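Local coordinates for protein Pbp related beta-lactamase (Pyrococcus abyssi, PDB 2QMI) that probably acts as a serine peptidase related to penicillin-binding proteins and beta-lactamases, self-compartmentalizing as an octamer, at residues T400-F404 against K414-L418; L67-L72 against Y183-I188; S109-L114 against M146-A152. All blocks are in the same frame, centred on the assembly; numbering follows the deposited sequence.

Interaction 1 of 3, residues T400-F404 against K414-L418; sequences TIPLF and KCYTL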
loop_
_atom_site.group_PDB
_atom_site.type_symbol
_atom_site.label_atom_id
_atom_site.label_comp_id
_atom_site.label_asym_id
_atom_site.label_seq_id
_atom_site.Cartn_x
_atom_site.Cartn_y
_atom_site.Cartn_z
ATOM N N THR A 400 23.434 -10.333 0.489
ATOM C CA THR A 400 24.267 -9.896 -0.645
ATOM C C THR A 400 25.777 -9.774 -0.403
ATOM O O THR A 400 26.216 -9.355 0.675
ATOM C CB THR A 400 23.771 -8.540 -1.183
ATOM O OG1 THR A 400 22.485 -8.713 -1.789
ATOM C CG2 THR A 400 24.741 -7.969 -2.221
ATOM N N ILE A 401 26.555 -10.121 -1.435
ATOM C CA ILE A 401 28.017 -10.073 -1.394
ATOM C C ILE A 401 28.595 -9.231 -2.538
ATOM O O ILE A 401 28.142 -9.334 -3.687
ATOM C CB ILE A 401 28.625 -11.487 -1.537
ATOM C CG1 ILE A 401 28.221 -12.358 -0.351
ATOM C CG2 ILE A 401 30.142 -11.404 -1.652
ATOM C CD1 ILE A 401 28.753 -13.777 -0.437
ATOM N N PRO A 402 29.600 -8.382 -2.236
ATOM C CA PRO A 402 30.247 -7.533 -3.243
ATOM C C PRO A 402 31.484 -8.237 -3.794
ATOM O O PRO A 402 32.369 -8.616 -3.029
ATOM C CB PRO A 402 30.612 -6.283 -2.451
ATOM C CG PRO A 402 31.010 -6.868 -1.127
ATOM C CD PRO A 402 29.925 -7.912 -0.873
ATOM N N LEU A 403 31.543 -8.417 -5.112
ATOM C CA LEU A 403 32.688 -9.083 -5.741
ATOM C C LEU A 403 33.505 -8.164 -6.654
ATOM O O LEU A 403 32.958 -7.475 -7.523
ATOM C CB LEU A 403 32.217 -10.294 -6.549
ATOM C CG LEU A 403 31.488 -11.424 -5.817
ATOM C CD1 LEU A 403 31.139 -12.507 -6.826
ATOM C CD2 LEU A 403 32.358 -11.998 -4.707
ATOM N N PHE A 404 34.819 -8.170 -6.459
ATOM C CA PHE A 404 35.724 -7.345 -7.250
ATOM C C PHE A 404 36.492 -8.182 -8.262
ATOM O O PHE A 404 37.261 -9.064 -7.884
ATOM C CB PHE A 404 36.730 -6.645 -6.332
ATOM C CG PHE A 404 36.158 -5.493 -5.551
ATOM C CD1 PHE A 404 34.800 -5.432 -5.254
ATOM C CD2 PHE A 404 36.993 -4.487 -5.080
ATOM C CE1 PHE A 404 34.281 -4.385 -4.496
ATOM C CE2 PHE A 404 36.489 -3.436 -4.322
ATOM C CZ PHE A 404 35.130 -3.384 -4.028
ATOM N N LYS A 414 37.633 -14.080 -12.531
ATOM C CA LYS A 414 37.950 -14.414 -11.149
ATOM C C LYS A 414 37.695 -13.173 -10.300
ATOM O O LYS A 414 38.226 -12.102 -10.588
ATOM C CB LYS A 414 39.411 -14.851 -11.026
ATOM C CG LYS A 414 39.809 -15.285 -9.629
ATOM C CD LYS A 414 41.192 -15.927 -9.607
ATOM C CE LYS A 414 41.514 -16.502 -8.236
ATOM N NZ LYS A 414 42.838 -17.190 -8.202
ATOM N N CYS A 415 36.864 -13.310 -9.273
ATOM C CA CYS A 415 36.543 -12.190 -8.398
ATOM C C CYS A 415 36.905 -12.537 -6.970
ATOM O O CYS A 415 37.230 -13.686 -6.663
ATOM C CB CYS A 415 35.049 -11.868 -8.442
ATOM S SG CYS A 415 34.405 -11.547 -10.069
ATOM N N TYR A 416 36.836 -11.541 -6.097
ATOM C CA TYR A 416 37.142 -11.749 -4.691
ATOM C C TYR A 416 36.337 -10.764 -3.878
ATOM O O TYR A 416 35.966 -9.692 -4.365
ATOM C CB TYR A 416 38.635 -11.539 -4.425
ATOM C CG TYR A 416 39.092 -10.100 -4.520
ATOM C CD1 TYR A 416 38.960 -9.232 -3.435
ATOM C CD2 TYR A 416 39.654 -9.603 -5.698
ATOM C CE1 TYR A 416 39.379 -7.905 -3.514
ATOM C CE2 TYR A 416 40.080 -8.267 -5.790
ATOM C CZ TYR A 416 39.937 -7.429 -4.689
ATOM O OH TYR A 416 40.356 -6.115 -4.761
ATOM N N THR A 417 36.060 -11.137 -2.637
ATOM C CA THR A 417 35.315 -10.280 -1.741
ATOM C C THR A 417 36.074 -10.251 -0.429
ATOM O O THR A 417 37.234 -10.666 -0.378
ATOM C CB THR A 417 33.913 -10.814 -1.500
ATOM O OG1 THR A 417 33.179 -9.865 -0.715
ATOM C CG2 THR A 417 33.974 -12.157 -0.779
ATOM N N LEU A 418 35.428 -9.775 0.631
ATOM C CA LEU A 418 36.085 -9.699 1.930
ATOM C C LEU A 418 35.610 -10.790 2.880
ATOM O O LEU A 418 34.405 -11.001 3.057
ATOM C CB LEU A 418 35.856 -8.322 2.555
ATOM C CG LEU A 418 37.097 -7.728 3.236
ATOM C CD1 LEU A 418 37.501 -8.609 4.417
ATOM C CD2 LEU A 418 38.249 -7.606 2.227
#
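F404, T417 and Y416 lose the most surface in this pairing of two adjacent antiparallel strands. F404 and Y416 form a hydrogen-bonded pair: F404 N donates to Y416 O at 2.8 Å and almost linearly, and Y416 N returns a bond to F404 O at 3.1 Å, more bent. F404 O also receives a CA-H...O contact from C415 CA at 3.2 Å. Both aromatic side chains leave the same face of the sheet. There F404 CB sits over the Y416 ring in a CH-pi contact, 3.9 Å from the ring centroid, while the two rings meet obliquely with centroids 5.8 Å apart. The short strands run at 133° rather than 180°, and the backbone ladder opens toward P402: P402 O lies 4.9 Å from L418 N, too far for a hydrogen bond. T417 bridges the gap with its side chain instead, OG1 donating to P402 O at 2.8 Å, and OG1 also approaches I401 CG2 at 3.5 Å. On the face away from the rings, L403 packs its CB against C415 CB at 3.8 Å and its CD2 against T417 CB at 3.8 Å, and it reaches on to V388 and A426 of the flanking strands. The aromatic face meets the second subunit, where F404 stacks on F404 and Y416 OH hydrogen-bonds to Y416 OH of that neighbouring chain. The pair thus forms part of a beta hairpin in the closed, up-and-down antiparallel barrel of the octamerisation domain, with one face turned to an assembly interface.

Interaction 2 of 3, residues L67-L72 against Y183-I188; sequences LAIMKL and YIKKKI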
loop_
_atom_site.group_PDB
_atom_site.type_symbol
_atom_site.label_atom_id
_atom_site.label_comp_id
_atom_site.label_asym_id
_atom_site.label_seq_id
_atom_site.Cartn_x
_atom_site.Cartn_y
_atom_site.Cartn_z
ATOM N N LEU A 67 42.622 28.861 -21.564
ATOM C CA LEU A 67 43.180 29.525 -22.730
ATOM C C LEU A 67 43.182 31.034 -22.503
ATOM O O LEU A 67 44.183 31.710 -22.767
ATOM C CB LEU A 67 42.368 29.172 -23.982
ATOM C CG LEU A 67 42.896 29.668 -25.336
ATOM C CD1 LEU A 67 44.303 29.128 -25.589
ATOM C CD2 LEU A 67 41.959 29.208 -26.438
ATOM N N ALA A 68 42.064 31.562 -22.013
ATOM C CA ALA A 68 41.953 32.991 -21.737
ATOM C C ALA A 68 43.091 33.405 -20.810
ATOM O O ALA A 68 43.719 34.454 -21.005
ATOM C CB ALA A 68 40.617 33.299 -21.085
ATOM N N ILE A 69 43.351 32.570 -19.807
ATOM C CA ILE A 69 44.411 32.822 -18.842
ATOM C C ILE A 69 45.773 32.851 -19.530
ATOM O O ILE A 69 46.612 33.683 -19.197
ATOM C CB ILE A 69 44.439 31.738 -17.735
ATOM C CG1 ILE A 69 43.207 31.872 -16.833
ATOM C CG2 ILE A 69 45.725 31.851 -16.923
ATOM C CD1 ILE A 69 43.155 33.145 -15.980
ATOM N N MET A 70 45.994 31.940 -20.478
ATOM C CA MET A 70 47.264 31.893 -21.201
ATOM C C MET A 70 47.464 33.179 -21.987
ATOM O O MET A 70 48.564 33.723 -22.039
ATOM C CB MET A 70 47.301 30.707 -22.176
ATOM C CG MET A 70 47.318 29.321 -21.532
ATOM S SD MET A 70 48.817 28.943 -20.579
ATOM C CE MET A 70 48.274 29.373 -18.935
ATOM N N LYS A 71 46.389 33.659 -22.600
ATOM C CA LYS A 71 46.442 34.876 -23.396
ATOM C C LYS A 71 46.868 36.063 -22.538
ATOM O O LYS A 71 47.847 36.751 -22.847
ATOM C CB LYS A 71 45.075 35.151 -24.023
ATOM C CG LYS A 71 45.117 36.165 -25.159
ATOM C CD LYS A 71 43.825 36.144 -25.957
ATOM C CE LYS A 71 43.883 37.120 -27.116
ATOM N NZ LYS A 71 44.109 38.504 -26.622
ATOM N N LEU A 72 46.137 36.286 -21.451
ATOM C CA LEU A 72 46.435 37.389 -20.550
ATOM C C LEU A 72 47.859 37.304 -19.998
ATOM O O LEU A 72 48.483 38.330 -19.740
ATOM C CB LEU A 72 45.417 37.419 -19.404
ATOM C CG LEU A 72 43.965 37.651 -19.832
ATOM C CD1 LEU A 72 43.038 37.453 -18.642
ATOM C CD2 LEU A 72 43.815 39.057 -20.419
ATOM N N TYR A 183 34.742 38.161 -22.614
ATOM C CA TYR A 183 36.153 37.937 -22.918
ATOM C C TYR A 183 36.315 36.671 -23.769
ATOM O O TYR A 183 37.088 36.659 -24.734
ATOM C CB TYR A 183 36.989 37.787 -21.645
ATOM C CG TYR A 183 38.475 37.776 -21.939
ATOM C CD1 TYR A 183 39.179 38.969 -22.114
ATOM C CD2 TYR A 183 39.165 36.576 -22.116
ATOM C CE1 TYR A 183 40.528 38.964 -22.461
ATOM C CE2 TYR A 183 40.518 36.562 -22.466
ATOM C CZ TYR A 183 41.186 37.758 -22.638
ATOM O OH TYR A 183 42.502 37.754 -23.023
ATOM N N ILE A 184 35.596 35.609 -23.405
ATOM C CA ILE A 184 35.655 34.350 -24.153
ATOM C C ILE A 184 35.134 34.564 -25.573
ATOM O O ILE A 184 35.733 34.100 -26.544
ATOM C CB ILE A 184 34.791 33.242 -23.502
ATOM C CG1 ILE A 184 35.288 32.933 -22.088
ATOM C CG2 ILE A 184 34.828 31.990 -24.368
ATOM C CD1 ILE A 184 36.749 32.531 -22.016
ATOM N N LYS A 185 34.011 35.269 -25.668
ATOM C CA LYS A 185 33.358 35.577 -26.939
ATOM C C LYS A 185 34.273 36.369 -27.875
ATOM O O LYS A 185 34.486 35.991 -29.030
ATOM C CB LYS A 185 32.083 36.382 -26.666
ATOM C CG LYS A 185 31.322 36.856 -27.907
ATOM C CD LYS A 185 30.722 35.695 -28.673
ATOM C CE LYS A 185 29.688 36.171 -29.689
ATOM N NZ LYS A 185 28.546 36.885 -29.036
ATOM N N LYS A 186 34.822 37.463 -27.356
ATOM C CA LYS A 186 35.701 38.346 -28.115
ATOM C C LYS A 186 37.096 37.798 -28.409
ATOM O O LYS A 186 37.561 37.859 -29.549
ATOM C CB LYS A 186 35.849 39.678 -27.373
ATOM C CG LYS A 186 34.547 40.412 -27.110
ATOM C CD LYS A 186 33.982 41.009 -28.387
ATOM C CE LYS A 186 32.755 41.861 -28.103
ATOM N NZ LYS A 186 32.222 42.462 -29.366
ATOM N N LYS A 187 37.762 37.263 -27.388
ATOM C CA LYS A 187 39.124 36.756 -27.546
ATOM C C LYS A 187 39.296 35.316 -28.032
ATOM O O LYS A 187 40.425 34.902 -28.330
ATOM C CB LYS A 187 39.888 36.908 -26.228
ATOM C CG LYS A 187 39.806 38.289 -25.609
ATOM C CD LYS A 187 40.290 39.367 -26.566
ATOM C CE LYS A 187 40.049 40.759 -25.992
ATOM N NZ LYS A 187 40.611 41.810 -26.874
ATOM N N ILE A 188 38.207 34.554 -28.133
ATOM C CA ILE A 188 38.328 33.154 -28.541
ATOM C C ILE A 188 37.302 32.629 -29.547
ATOM O O ILE A 188 37.671 32.120 -30.604
ATOM C CB ILE A 188 38.316 32.221 -27.290
ATOM C CG1 ILE A 188 39.562 32.483 -26.438
ATOM C CG2 ILE A 188 38.290 30.758 -27.716
ATOM C CD1 ILE A 188 39.610 31.684 -25.137
#
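Two helices of the beta-lactamase/penicillin-binding-protein fold cross here, 67-72 belonging to the helix that follows the probable SxxK serine of this family. The short axes pass at 64° and stay 10.8 Å apart, and side chains, chiefly the Y183 ring, fill the space between them. The main projection from 183-188 is the Y183 ring. Its chi1 is t, which aims the ring at the other helix, into a hollow floored by the small A68 and walled by K71 and L72. The ring meets A68 edge-on, with CE2 3.5 Å from A68 CB, and L72 CD2 lies 3.7 Å from Y183 CZ. One turn further along, I188 makes a second bump: its CD1 fits between L67 and A68, 3.7 Å from L67 CD2 and 4.5 Å from A68 CB. I184 comes in beside them, its CD1 reaching A68 CB at 4.1 Å. A68 therefore touches all three, and its lone methyl lets them approach; the closest CA pair is A68 with I184, at 6.9 Å. I172 of helix 162-176 packs on both A68 and Y183, making this a three-helix junction. Toward solvent, the K71 chain borders the hollow, its NZ 3.9 Å from K187 CD, while the charge is paired with E75 in a salt bridge. No hydrogen bond links the segments. The buried hydroxyl of Y183 has no polar partner in the model, and sits among aliphatic carbons, with Y183 OH 3.6 Å from K71 CD and 3.2 Å from L72 CD2.

Interaction 3 of 3, residues S109-L114 against M146-A152; sequences SGIPSL and MEKWAVA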
loop_
_atom_site.group_PDB
_atom_site.type_symbol
_atom_site.label_atom_id
_atom_site.label_comp_id
_atom_site.label_asym_id
_atom_site.label_seq_id
_atom_site.Cartn_x
_atom_site.Cartn_y
_atom_site.Cartn_z
ATOM N N SER A 109 45.327 23.475 -5.298
ATOM C CA SER A 109 45.304 24.447 -4.208
ATOM C C SER A 109 45.450 23.787 -2.835
ATOM O O SER A 109 45.900 24.419 -1.872
ATOM C CB SER A 109 44.008 25.262 -4.236
ATOM O OG SER A 109 42.880 24.452 -3.970
ATOM N N GLY A 110 45.068 22.515 -2.752
ATOM C CA GLY A 110 45.154 21.792 -1.496
ATOM C C GLY A 110 43.802 21.744 -0.815
ATOM O O GLY A 110 43.632 21.114 0.226
ATOM N N ILE A 111 42.833 22.418 -1.420
ATOM C CA ILE A 111 41.479 22.473 -0.897
ATOM C C ILE A 111 40.601 21.452 -1.609
ATOM O O ILE A 111 40.391 21.532 -2.820
ATOM C CB ILE A 111 40.875 23.873 -1.102
ATOM C CG1 ILE A 111 41.789 24.922 -0.471
ATOM C CG2 ILE A 111 39.490 23.947 -0.474
ATOM C CD1 ILE A 111 41.395 26.352 -0.782
ATOM N N PRO A 112 40.084 20.464 -0.869
ATOM C CA PRO A 112 39.235 19.473 -1.531
ATOM C C PRO A 112 37.940 20.122 -2.016
ATOM O O PRO A 112 37.571 21.218 -1.579
ATOM C CB PRO A 112 39.021 18.422 -0.452
ATOM C CG PRO A 112 39.076 19.223 0.811
ATOM C CD PRO A 112 40.215 20.184 0.571
ATOM N N SER A 113 37.261 19.436 -2.924
ATOM C CA SER A 113 36.040 19.938 -3.511
ATOM C C SER A 113 34.944 20.341 -2.546
ATOM O O SER A 113 34.750 19.736 -1.492
ATOM C CB SER A 113 35.477 18.907 -4.487
ATOM O OG SER A 113 34.147 19.224 -4.857
ATOM N N LEU A 114 34.237 21.394 -2.918
ATOM C CA LEU A 114 33.099 21.842 -2.149
ATOM C C LEU A 114 32.026 21.164 -3.008
ATOM O O LEU A 114 32.189 21.056 -4.218
ATOM C CB LEU A 114 32.967 23.375 -2.211
ATOM C CG LEU A 114 34.231 24.244 -2.047
ATOM C CD1 LEU A 114 33.838 25.724 -2.124
ATOM C CD2 LEU A 114 34.930 23.945 -0.725
ATOM N N MET A 146 36.582 28.755 2.230
ATOM C CA MET A 146 37.218 27.585 1.620
ATOM C C MET A 146 38.656 27.342 2.082
ATOM O O MET A 146 39.162 26.220 2.004
ATOM C CB MET A 146 37.161 27.672 0.084
ATOM C CG MET A 146 37.976 28.784 -0.538
ATOM S SD MET A 146 37.651 28.902 -2.325
ATOM C CE MET A 146 38.502 27.425 -2.925
ATOM N N GLU A 147 39.320 28.380 2.570
ATOM C CA GLU A 147 40.687 28.199 3.036
ATOM C C GLU A 147 40.713 27.228 4.221
ATOM O O GLU A 147 41.618 26.405 4.330
ATOM C CB GLU A 147 41.303 29.539 3.445
ATOM C CG GLU A 147 42.675 29.392 4.068
ATOM C CD GLU A 147 43.213 30.692 4.637
ATOM O OE1 GLU A 147 43.659 31.561 3.847
ATOM O OE2 GLU A 147 43.179 30.837 5.878
ATOM N N LYS A 148 39.715 27.324 5.097
ATOM C CA LYS A 148 39.624 26.457 6.273
ATOM C C LYS A 148 39.335 25.006 5.900
ATOM O O LYS A 148 39.376 24.113 6.751
ATOM C CB LYS A 148 38.505 26.922 7.211
ATOM C CG LYS A 148 38.641 28.316 7.766
ATOM C CD LYS A 148 37.609 28.533 8.873
ATOM C CE LYS A 148 37.622 29.957 9.400
ATOM N NZ LYS A 148 37.013 30.913 8.430
ATOM N N TRP A 149 39.035 24.781 4.628
ATOM C CA TRP A 149 38.703 23.456 4.125
ATOM C C TRP A 149 39.938 22.677 3.651
ATOM O O TRP A 149 39.914 21.446 3.586
ATOM C CB TRP A 149 37.703 23.613 2.980
ATOM C CG TRP A 149 36.976 22.368 2.585
ATOM C CD1 TRP A 149 36.991 21.771 1.360
ATOM C CD2 TRP A 149 36.052 21.618 3.387
ATOM N NE1 TRP A 149 36.129 20.703 1.342
ATOM C CE2 TRP A 149 35.540 20.585 2.575
ATOM C CE3 TRP A 149 35.603 21.723 4.713
ATOM C CZ2 TRP A 149 34.602 19.657 3.044
ATOM C CZ3 TRP A 149 34.669 20.800 5.178
ATOM C CH2 TRP A 149 34.180 19.781 4.344
ATOM N N ALA A 150 41.010 23.403 3.332
ATOM C CA ALA A 150 42.257 22.809 2.847
ATOM C C ALA A 150 42.747 21.651 3.718
ATOM O O ALA A 150 42.514 21.628 4.927
ATOM C CB ALA A 150 43.333 23.879 2.755
ATOM N N VAL A 151 43.426 20.693 3.093
ATOM C CA VAL A 151 43.953 19.531 3.799
ATOM C C VAL A 151 45.442 19.338 3.519
ATOM O O VAL A 151 46.131 18.638 4.259
ATOM C CB VAL A 151 43.200 18.258 3.400
ATOM C CG1 VAL A 151 41.742 18.382 3.798
ATOM C CG2 VAL A 151 43.325 18.029 1.896
ATOM N N ALA A 152 45.936 19.963 2.452
ATOM C CA ALA A 152 47.352 19.873 2.102
ATOM C C ALA A 152 47.832 21.244 1.626
ATOM O O ALA A 152 47.019 22.126 1.347
ATOM C CB ALA A 152 47.564 18.823 1.000
#
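I111 forms the apolar centre of this pairing of two non-regular segments in the helical part of the beta-lactamase-like fold: its CG2 touches W149 CD1 at 3.8 Å, its CG1 A150 CB at 3.7 Å and its CD1 M146 CE at 3.8 Å. P112 and L114 extend the patch along the CD1 side of the indole, P112 CG at 3.3 Å and L114 CD2 at 3.6 Å from W149 CD1. Outward, the backbones dock. G110 O accepts from V151 N at 2.9 Å and, weakly, from A152 N at 3.4 Å. Glycine is demanded here, since a CB would clash with A152 O and the positive phi (100°) suits no side chain. R443 of a second subunit makes a cation-pi contact with W149 and hydrogen-bonds to W149 O, so the contact also lines an assembly interface. At the polar edge, W149 NE1 donates to S113 O at 3.3 Å, and an ST turn holds the start of 109-114, I111 N donating to S109 OG at 3.3 Å.

From the N terminus, segment 67-72 of helix 61-74 opens interaction 2, and 183-188 of helix 180-189 closes it, 111 residues on from L72 to Y183. Nested within that loop, interaction 3 joins 109-114 to 146-152, and encloses helices 116-124 and 136-142. These two contacts join parts of the helical region of the beta-lactamase-like domain at separate places, with centres 27 Å apart and nearest atoms about 14 Å apart. Interaction 1 follows in series, closing a short hairpin in the C-terminal barrel, its centre 50 Å from that of interaction 2 and 34 Å from that of interaction 3. No contacts cross. Interactions 1 and 3 both touch a second subunit, whereas interaction 2 is internal to its chain.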